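Local coordinates for protein NADH oxidase (Thermus thermophilus, PDB 6RVB) that probably reduces coenzyme A disulfide at the expense of NADH, passing electrons through a bound FAD and a redox-active centre that holds coenzyme A covalently, at residues S36-Y41 and T135-E140; C44-V49 and Y131-M136. All blocks are in the same frame, centred on the assembly; numbering follows the deposited sequence.

In the fold
Interactions 1 and 2 lie side by side, their centres about 9 Å apart, on the same side of the centre of the chain. Along the sequence 36-41 comes first and 44-49 soon after, both following strand 29-34 of the parallel sheet that includes 4-8 and 108-111. Their partners, 135-140 and 131-136 respectively, run on from strand 130-131, an outer strand of the second parallel sheet, into helix 136-145 and share Thr135 and Met136. The two contacts thus join the loop and helix after strand 29-34 to the segment leaving the second sheet's outer strand. Interaction 1 reaches coenzyme A and touches FAD; interaction 2 borders the flavin, which places the bound groups along this junction.

Interaction 1 of 2, residues S36-Y41 and T135-E140; sequences SGWVSY and TMEDGE. With COA (coenzyme A), chain G.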
loop_
_atom_site.group_PDB
_atom_site.type_symbol
_atom_site.label_atom_id
_atom_site.label_comp_id
_atom_site.label_asym_id
_atom_site.label_seq_id
_atom_site.Cartn_x
_atom_site.Cartn_y
_atom_site.Cartn_z
ATOM N N SER A 36 0.744 -35.830 6.501
ATOM C CA SER A 36 1.054 -35.763 5.105
ATOM C C SER A 36 2.510 -35.973 4.823
ATOM O O SER A 36 2.967 -35.813 3.690
ATOM C CB SER A 36 0.694 -34.392 4.598
ATOM O OG SER A 36 1.778 -33.470 4.679
ATOM N N GLY A 37 3.317 -36.247 5.813
ATOM C CA GLY A 37 4.682 -36.288 5.361
ATOM C C GLY A 37 5.347 -35.069 4.730
ATOM O O GLY A 37 6.487 -35.151 4.357
ATOM N N TRP A 38 4.703 -33.918 4.696
ATOM C CA TRP A 38 5.450 -32.656 4.656
ATOM C C TRP A 38 4.910 -31.689 5.709
ATOM O O TRP A 38 3.760 -31.672 6.043
ATOM C CB TRP A 38 5.257 -31.960 3.343
ATOM C CG TRP A 38 5.772 -32.581 2.131
ATOM C CD1 TRP A 38 5.182 -33.530 1.372
ATOM C CD2 TRP A 38 6.934 -32.210 1.468
ATOM N NE1 TRP A 38 5.941 -33.797 0.283
ATOM C CE2 TRP A 38 7.033 -32.987 0.329
ATOM C CE3 TRP A 38 7.913 -31.273 1.720
ATOM C CZ2 TRP A 38 8.072 -32.867 -0.540
ATOM C CZ3 TRP A 38 8.956 -31.161 0.858
ATOM C CH2 TRP A 38 9.037 -31.945 -0.252
ATOM N N VAL A 39 5.729 -30.800 6.186
ATOM C CA VAL A 39 5.366 -29.995 7.337
ATOM C C VAL A 39 5.865 -28.565 7.084
ATOM O O VAL A 39 6.871 -28.337 6.400
ATOM C CB VAL A 39 5.968 -30.667 8.663
ATOM C CG1 VAL A 39 7.257 -30.065 9.126
ATOM C CG2 VAL A 39 5.001 -30.686 9.759
ATOM N N SER A 40 5.157 -27.591 7.597
ATOM C CA SER A 40 5.604 -26.213 7.491
ATOM C C SER A 40 5.946 -25.720 6.088
ATOM O O SER A 40 7.079 -25.370 5.825
ATOM C CB SER A 40 6.784 -26.006 8.413
ATOM O OG SER A 40 7.165 -24.663 8.426
ATOM N N TYR A 41 4.972 -25.647 5.192
ATOM C CA TYR A 41 5.262 -25.255 3.823
ATOM C C TYR A 41 4.185 -24.303 3.293
ATOM O O TYR A 41 3.071 -24.205 3.791
ATOM C CB TYR A 41 5.367 -26.510 2.949
ATOM C CG TYR A 41 4.052 -27.292 2.891
ATOM C CD1 TYR A 41 3.764 -28.245 3.803
ATOM C CD2 TYR A 41 3.083 -27.017 1.917
ATOM C CE1 TYR A 41 2.588 -28.891 3.755
ATOM C CE2 TYR A 41 1.898 -27.665 1.878
ATOM C CZ TYR A 41 1.645 -28.620 2.799
ATOM O OH TYR A 41 0.461 -29.362 2.810
ATOM N N THR A 135 -2.195 -29.674 -1.411
ATOM C CA THR A 135 -1.115 -30.182 -0.569
ATOM C C THR A 135 0.128 -30.394 -1.376
ATOM O O THR A 135 0.083 -30.283 -2.592
ATOM C CB THR A 135 -1.496 -31.541 -0.044
ATOM O OG1 THR A 135 -1.549 -32.466 -1.138
ATOM C CG2 THR A 135 -2.838 -31.501 0.518
ATOM N N MET A 136 1.248 -30.737 -0.747
ATOM C CA MET A 136 2.466 -30.887 -1.547
ATOM C C MET A 136 2.302 -32.087 -2.424
ATOM O O MET A 136 2.792 -32.134 -3.504
ATOM C CB MET A 136 3.712 -30.957 -0.719
ATOM C CG MET A 136 3.917 -29.743 0.110
ATOM S SD MET A 136 5.005 -28.535 -0.669
ATOM C CE MET A 136 6.444 -29.646 -0.904
ATOM N N GLU A 137 1.547 -33.062 -1.978
ATOM C CA GLU A 137 1.412 -34.255 -2.768
ATOM C C GLU A 137 0.648 -33.938 -4.009
ATOM O O GLU A 137 1.025 -34.382 -5.085
ATOM C CB GLU A 137 0.724 -35.337 -1.953
ATOM C CG GLU A 137 1.637 -36.056 -0.879
ATOM C CD GLU A 137 1.896 -35.254 0.462
ATOM O OE1 GLU A 137 1.157 -34.272 0.808
ATOM O OE2 GLU A 137 2.873 -35.634 1.176
ATOM N N ASP A 138 -0.432 -33.177 -3.868
ATOM C CA ASP A 138 -1.167 -32.681 -5.049
ATOM C C ASP A 138 -0.196 -31.966 -5.989
ATOM O O ASP A 138 -0.266 -32.119 -7.207
ATOM C CB ASP A 138 -2.286 -31.701 -4.685
ATOM C CG ASP A 138 -3.387 -32.328 -3.913
ATOM O OD1 ASP A 138 -3.574 -33.555 -4.079
ATOM O OD2 ASP A 138 -4.076 -31.601 -3.149
ATOM N N GLY A 139 0.726 -31.197 -5.425
ATOM C CA GLY A 139 1.728 -30.604 -6.274
ATOM C C GLY A 139 2.513 -31.563 -7.131
ATOM O O GLY A 139 2.644 -31.331 -8.289
ATOM N N GLU A 140 3.078 -32.591 -6.514
ATOM C CA GLU A 140 3.821 -33.620 -7.184
ATOM C C GLU A 140 2.925 -34.262 -8.261
ATOM O O GLU A 140 3.298 -34.350 -9.405
ATOM C CB GLU A 140 4.256 -34.671 -6.183
ATOM C CG GLU A 140 5.404 -34.313 -5.350
ATOM C CD GLU A 140 5.644 -35.273 -4.117
ATOM O OE1 GLU A 140 6.772 -35.288 -3.491
ATOM O OE2 GLU A 140 4.680 -35.979 -3.765
HETATM N N1A COA G . 13.394 -8.794 11.017
HETATM C C2A COA G . 13.312 -8.845 12.372
HETATM N N3A COA G . 12.603 -9.823 13.042
HETATM C C4A COA G . 11.899 -10.818 12.423
HETATM C C5A COA G . 11.921 -10.825 10.939
HETATM C C6A COA G . 12.716 -9.742 10.219
HETATM N N6A COA G . 12.736 -9.729 8.814
HETATM N N7A COA G . 11.175 -11.875 10.531
HETATM C C8A COA G . 10.709 -12.450 11.666
HETATM N N9A COA G . 11.133 -11.842 12.799
HETATM C C1B COA G . 10.785 -12.298 14.194
HETATM C C2B COA G . 9.277 -12.252 14.457
HETATM O O2B COA G . 8.992 -10.895 14.852
HETATM C C3B COA G . 9.019 -13.267 15.580
HETATM O O3B COA G . 9.144 -12.610 16.854
HETATM P P3B COA G . 8.983 -13.257 18.320
HETATM O O7A COA G . 8.444 -12.075 19.115
HETATM O O8A COA G . 8.092 -14.472 18.184
HETATM O O9A COA G . 10.400 -13.645 18.680
HETATM C C4B COA G . 10.157 -14.241 15.425
HETATM O O4B COA G . 11.151 -13.645 14.551
HETATM C C5B COA G . 9.667 -15.587 14.880
HETATM O O5B COA G . 9.614 -15.534 13.440
HETATM P P1A COA G . 9.931 -16.817 12.504
HETATM O O1A COA G . 9.842 -16.287 11.105
HETATM O O2A COA G . 11.188 -17.511 13.045
HETATM O O3A COA G . 8.565 -17.669 12.751
HETATM P P2A COA G . 8.254 -18.943 13.686
HETATM O O4A COA G . 7.037 -18.688 14.584
HETATM O O5A COA G . 9.515 -19.563 14.302
HETATM O O6A COA G . 7.813 -19.843 12.396
HETATM C CBP COA G . 6.701 -21.399 11.046
HETATM C CCP COA G . 6.689 -20.740 12.398
HETATM C CDP COA G . 7.878 -20.808 10.280
HETATM C CEP COA G . 6.980 -22.877 11.240
HETATM C CAP COA G . 5.292 -21.076 10.451
HETATM O OAP COA G . 5.129 -19.652 10.291
HETATM C C9P COA G . 5.020 -21.729 9.116
HETATM O O9P COA G . 4.841 -22.940 9.076
HETATM N N8P COA G . 5.014 -21.010 7.983
HETATM C C7P COA G . 5.088 -21.759 6.740
HETATM C C6P COA G . 3.680 -22.138 6.310
HETATM C C5P COA G . 3.053 -20.766 6.111
HETATM O O5P COA G . 2.578 -20.116 7.034
HETATM N N4P COA G . 2.992 -20.231 4.910
HETATM C C3P COA G . 1.768 -19.452 4.720
HETATM C C2P COA G . 0.484 -20.304 4.772
HETATM S S1P COA G . -0.130 -20.656 3.060
#
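Met136, in the first turn of helix 136-145, packs against the aromatic rings of Trp38 and Tyr41 in the loop between strand 29-34 and helix 46-50, making a largely apolar, partly buried contact. The methionine and the indole cross at about a right angle. Met136 CE lies over the indole face, 3.2 Å from the centroid of the six-membered ring of Trp38 and only 5° off its normal, a CH-pi contact, while Met136 CB sits by Trp38 CD1 and NE1. The chain is bent at chi2 and chi3, and the chi3 of -56° swings CE toward the tryptophan. Tyr41 receives the middle of the same side chain: Met136 CG stands over its face, 3.4 Å from the Tyr41 ring centroid, and the two side chains run past each other in opposite directions. Met136 SD approaches both rings obliquely, 4.2 Å from the Tyr41 centroid, in Met-aromatic contacts. At the tip of the tyrosine, OH comes within 3.8 Å of Thr135 CA. Carboxylates line the indole edge, with Glu137 OE2 in the ring plane beside CD1 and Glu140 OE1 near CZ2.

Each segment is braced locally. Ser36 OG accepts a nearly straight hydrogen bond from Trp38 N at 3.0 Å, forming an ST turn, and Thr135 OG1 accepts from Asp138 N at 3.0 Å in a capping box whose return bond, from Thr135 N to Asp138 OD2, is weak. Between the two aromatic residues in sequence, Ser40 OG donates to O9P of coenzyme A at 3.0 Å. Ser36 N is bound by Glu34, an FAD ligand that ends strand 29-34. An acidic residue closing the second strand of the FAD-binding Rossmann fold, just ahead of this loop, is characteristic of pyridine nucleotide-disulfide oxidoreductases.

Interaction 2 of 2, residues C44-V49 and Y131-M136; sequences CGLPYV and YTLRTM. With FAD (flavin-adenine dinucleotide), chain E.
Leu46 and Met136 mark the closest backbone approach, their CA atoms 7.8 Å apart, where helix 46-50 faces the irregular segment leading into helix 136-145. The contact is carried by apolar side chains. Leu46 and Leu133 slide past each other in opposite directions, Leu46 CD1 meeting Leu133 CD2 at 3.9 Å, and the same CD1 rests near the carbonyl oxygen of Thr135. Leu46 CD2 turns to Met136 SD, and Pro47 CG reaches Leu133 CD1.

This patch abuts the dimethyl end of the flavin. Leu133 CD1 lies 3.7 Å from FAD C7M and Pro47 CD 3.8 Å from that methyl. Cys44, disulfide-linked to coenzyme A, places SG 3.5 Å from FAD C10. Arg134 lies across the isoalloxazine from Cys44: its chain bends at chi2, and NH1 comes 3.6 Å from FAD C8M. Its NH2 forms a salt bridge with Asp281, and NH1 bonds weakly to NAD. An alanine here would probably leave Asp281 without its charge partner and open a gap beside C8M.

Around this core, Leu133 packs on Leu238 of strand 236-239, Pro47 touches Glu163 of helix 159-170, and Tyr48 meets Tyr367 of the second subunit edge-to-face.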
loop_
_atom_site.group_PDB
_atom_site.type_symbol
_atom_site.label_atom_id
_atom_site.label_comp_id
_atom_site.label_asym_id
_atom_site.label_seq_id
_atom_site.Cartn_x
_atom_site.Cartn_y
_atom_site.Cartn_z
ATOM N N CYS A 44 0.412 -21.746 -0.556
ATOM C CA CYS A 44 0.124 -20.607 -1.397
ATOM C C CYS A 44 1.078 -20.495 -2.534
ATOM O O CYS A 44 0.805 -19.818 -3.494
ATOM C CB CYS A 44 0.218 -19.322 -0.590
ATOM S SG CYS A 44 0.024 -19.523 1.250
ATOM N N GLY A 45 2.221 -21.143 -2.420
ATOM C CA GLY A 45 3.236 -21.022 -3.433
ATOM C C GLY A 45 3.091 -22.067 -4.524
ATOM O O GLY A 45 3.808 -21.986 -5.564
ATOM N N LEU A 46 2.187 -23.036 -4.326
ATOM C CA LEU A 46 2.064 -24.105 -5.307
ATOM C C LEU A 46 1.815 -23.595 -6.740
ATOM O O LEU A 46 2.366 -24.118 -7.705
ATOM C CB LEU A 46 1.049 -25.177 -4.877
ATOM C CG LEU A 46 1.383 -25.977 -3.606
ATOM C CD1 LEU A 46 0.110 -26.550 -3.039
ATOM C CD2 LEU A 46 2.403 -27.055 -3.883
ATOM N N PRO A 47 0.978 -22.569 -6.907
ATOM C CA PRO A 47 0.803 -22.302 -8.316
ATOM C C PRO A 47 2.036 -21.795 -8.990
ATOM O O PRO A 47 2.116 -21.948 -10.204
ATOM C CB PRO A 47 -0.279 -21.273 -8.303
ATOM C CG PRO A 47 -1.068 -21.676 -7.172
ATOM C CD PRO A 47 -0.154 -22.073 -6.140
ATOM N N TYR A 48 2.983 -21.240 -8.224
ATOM C CA TYR A 48 4.233 -20.678 -8.758
ATOM C C TYR A 48 5.266 -21.753 -9.116
ATOM O O TYR A 48 6.190 -21.514 -9.905
ATOM C CB TYR A 48 4.756 -19.545 -7.861
ATOM C CG TYR A 48 3.665 -18.528 -7.760
ATOM C CD1 TYR A 48 3.236 -17.818 -8.882
ATOM C CD2 TYR A 48 2.980 -18.344 -6.576
ATOM C CE1 TYR A 48 2.216 -16.942 -8.812
ATOM C CE2 TYR A 48 1.913 -17.455 -6.495
ATOM C CZ TYR A 48 1.531 -16.773 -7.633
ATOM O OH TYR A 48 0.446 -15.913 -7.593
ATOM N N VAL A 49 5.059 -22.946 -8.572
ATOM C CA VAL A 49 5.918 -24.097 -8.807
ATOM C C VAL A 49 5.371 -24.846 -10.024
ATOM O O VAL A 49 6.119 -25.060 -10.930
ATOM C CB VAL A 49 6.019 -24.977 -7.533
ATOM C CG1 VAL A 49 6.580 -26.278 -7.819
ATOM C CG2 VAL A 49 6.827 -24.312 -6.609
ATOM N N TYR A 131 -7.708 -33.757 -11.000
ATOM C CA TYR A 131 -6.881 -33.325 -9.873
ATOM C C TYR A 131 -7.484 -32.285 -8.906
ATOM O O TYR A 131 -8.489 -31.622 -9.161
ATOM C CB TYR A 131 -5.592 -32.769 -10.415
ATOM C CG TYR A 131 -4.769 -33.744 -11.197
ATOM C CD1 TYR A 131 -3.828 -34.565 -10.565
ATOM C CD2 TYR A 131 -4.850 -33.797 -12.552
ATOM C CE1 TYR A 131 -3.019 -35.437 -11.266
ATOM C CE2 TYR A 131 -4.048 -34.674 -13.260
ATOM C CZ TYR A 131 -3.152 -35.501 -12.606
ATOM O OH TYR A 131 -2.434 -36.369 -13.346
ATOM N N THR A 132 -6.773 -32.109 -7.810
ATOM C CA THR A 132 -7.160 -31.180 -6.751
ATOM C C THR A 132 -5.913 -30.431 -6.271
ATOM O O THR A 132 -4.814 -30.935 -6.449
ATOM C CB THR A 132 -7.736 -32.034 -5.707
ATOM O OG1 THR A 132 -9.105 -31.708 -5.586
ATOM C CG2 THR A 132 -7.003 -31.934 -4.364
ATOM N N LEU A 133 -6.010 -29.216 -5.759
ATOM C CA LEU A 133 -4.740 -28.495 -5.459
ATOM C C LEU A 133 -4.706 -27.959 -4.102
ATOM O O LEU A 133 -5.077 -26.830 -3.895
ATOM C CB LEU A 133 -4.541 -27.264 -6.315
ATOM C CG LEU A 133 -3.128 -27.080 -6.825
ATOM C CD1 LEU A 133 -2.779 -25.610 -7.038
ATOM C CD2 LEU A 133 -2.181 -27.698 -5.925
ATOM N N ARG A 134 -4.203 -28.737 -3.167
ATOM C CA ARG A 134 -4.247 -28.352 -1.759
ATOM C C ARG A 134 -2.953 -28.672 -1.006
ATOM O O ARG A 134 -2.617 -27.999 -0.073
ATOM C CB ARG A 134 -5.438 -29.029 -1.096
ATOM C CG ARG A 134 -5.807 -28.584 0.279
ATOM C CD ARG A 134 -6.592 -27.309 0.219
ATOM N NE ARG A 134 -6.505 -26.607 1.485
ATOM C CZ ARG A 134 -6.676 -25.306 1.584
ATOM N NH1 ARG A 134 -6.986 -24.577 0.463
ATOM N NH2 ARG A 134 -6.545 -24.775 2.805
ATOM N N THR A 135 -2.195 -29.674 -1.411
ATOM C CA THR A 135 -1.115 -30.182 -0.569
ATOM C C THR A 135 0.128 -30.394 -1.376
ATOM O O THR A 135 0.083 -30.283 -2.592
ATOM C CB THR A 135 -1.496 -31.541 -0.044
ATOM O OG1 THR A 135 -1.549 -32.466 -1.138
ATOM C CG2 THR A 135 -2.838 -31.501 0.518
ATOM N N MET A 136 1.248 -30.737 -0.747
ATOM C CA MET A 136 2.466 -30.887 -1.547
ATOM C C MET A 136 2.302 -32.087 -2.424
ATOM O O MET A 136 2.792 -32.134 -3.504
ATOM C CB MET A 136 3.712 -30.957 -0.719
ATOM C CG MET A 136 3.917 -29.743 0.110
ATOM S SD MET A 136 5.005 -28.535 -0.669
ATOM C CE MET A 136 6.444 -29.646 -0.904
HETATM P PA FAD E . -3.485 -26.916 6.249
HETATM O O1A FAD E . -4.806 -27.368 5.433
HETATM O O2A FAD E . -2.402 -26.013 5.620
HETATM O O5B FAD E . -2.690 -28.248 6.856
HETATM C C5B FAD E . -3.368 -29.312 7.607
HETATM C C4B FAD E . -2.522 -30.584 7.670
HETATM O O4B FAD E . -2.925 -31.267 8.845
HETATM C C3B FAD E . -2.695 -31.446 6.430
HETATM O O3B FAD E . -1.441 -31.637 5.681
HETATM C C2B FAD E . -3.124 -32.707 7.046
HETATM O O2B FAD E . -2.273 -33.625 6.356
HETATM C C1B FAD E . -2.848 -32.597 8.577
HETATM N N9A FAD E . -3.910 -33.368 9.311
HETATM C C8A FAD E . -5.263 -33.340 9.067
HETATM N N7A FAD E . -5.945 -34.272 9.788
HETATM C C5A FAD E . -5.018 -34.916 10.540
HETATM C C6A FAD E . -5.097 -36.017 11.542
HETATM N N6A FAD E . -6.336 -36.507 11.843
HETATM N N1A FAD E . -3.924 -36.438 12.092
HETATM C C2A FAD E . -2.720 -35.842 11.739
HETATM N N3A FAD E . -2.526 -34.825 10.834
HETATM C C4A FAD E . -3.663 -34.336 10.226
HETATM N N1 FAD E . -3.554 -18.144 1.810
HETATM C C2 FAD E . -3.253 -16.807 1.755
HETATM O O2 FAD E . -3.343 -16.086 2.795
HETATM N N3 FAD E . -2.835 -16.270 0.593
HETATM C C4 FAD E . -2.647 -16.988 -0.569
HETATM O O4 FAD E . -2.233 -16.482 -1.682
HETATM C C4X FAD E . -2.916 -18.461 -0.551
HETATM N N5 FAD E . -2.719 -19.201 -1.701
HETATM C C5X FAD E . -3.009 -20.541 -1.635
HETATM C C6 FAD E . -2.841 -21.347 -2.789
HETATM C C7 FAD E . -3.114 -22.729 -2.748
HETATM C C7M FAD E . -2.913 -23.530 -4.003
HETATM C C8 FAD E . -3.585 -23.380 -1.466
HETATM C C8M FAD E . -3.899 -24.848 -1.358
HETATM C C9 FAD E . -3.781 -22.582 -0.319
HETATM C C9A FAD E . -3.517 -21.182 -0.319
HETATM N N10 FAD E . -3.693 -20.400 0.888
HETATM C C10 FAD E . -3.404 -19.015 0.767
HETATM C "C1'" FAD E . -4.222 -20.959 2.151
HETATM C "C2'" FAD E . -3.256 -21.751 2.973
HETATM O "O2'" FAD E . -2.933 -22.976 2.329
HETATM C "C3'" FAD E . -3.894 -22.154 4.274
HETATM O "O3'" FAD E . -4.687 -21.086 4.778
HETATM C "C4'" FAD E . -2.707 -22.478 5.201
HETATM O "O4'" FAD E . -1.759 -23.493 4.717
HETATM C "C5'" FAD E . -3.159 -22.700 6.658
HETATM O "O5'" FAD E . -3.540 -24.043 6.935
HETATM P P FAD E . -3.530 -24.762 8.382
HETATM O O1P FAD E . -2.125 -24.790 8.958
HETATM O O2P FAD E . -4.761 -24.636 9.308
HETATM O O3P FAD E . -3.791 -26.232 7.746
#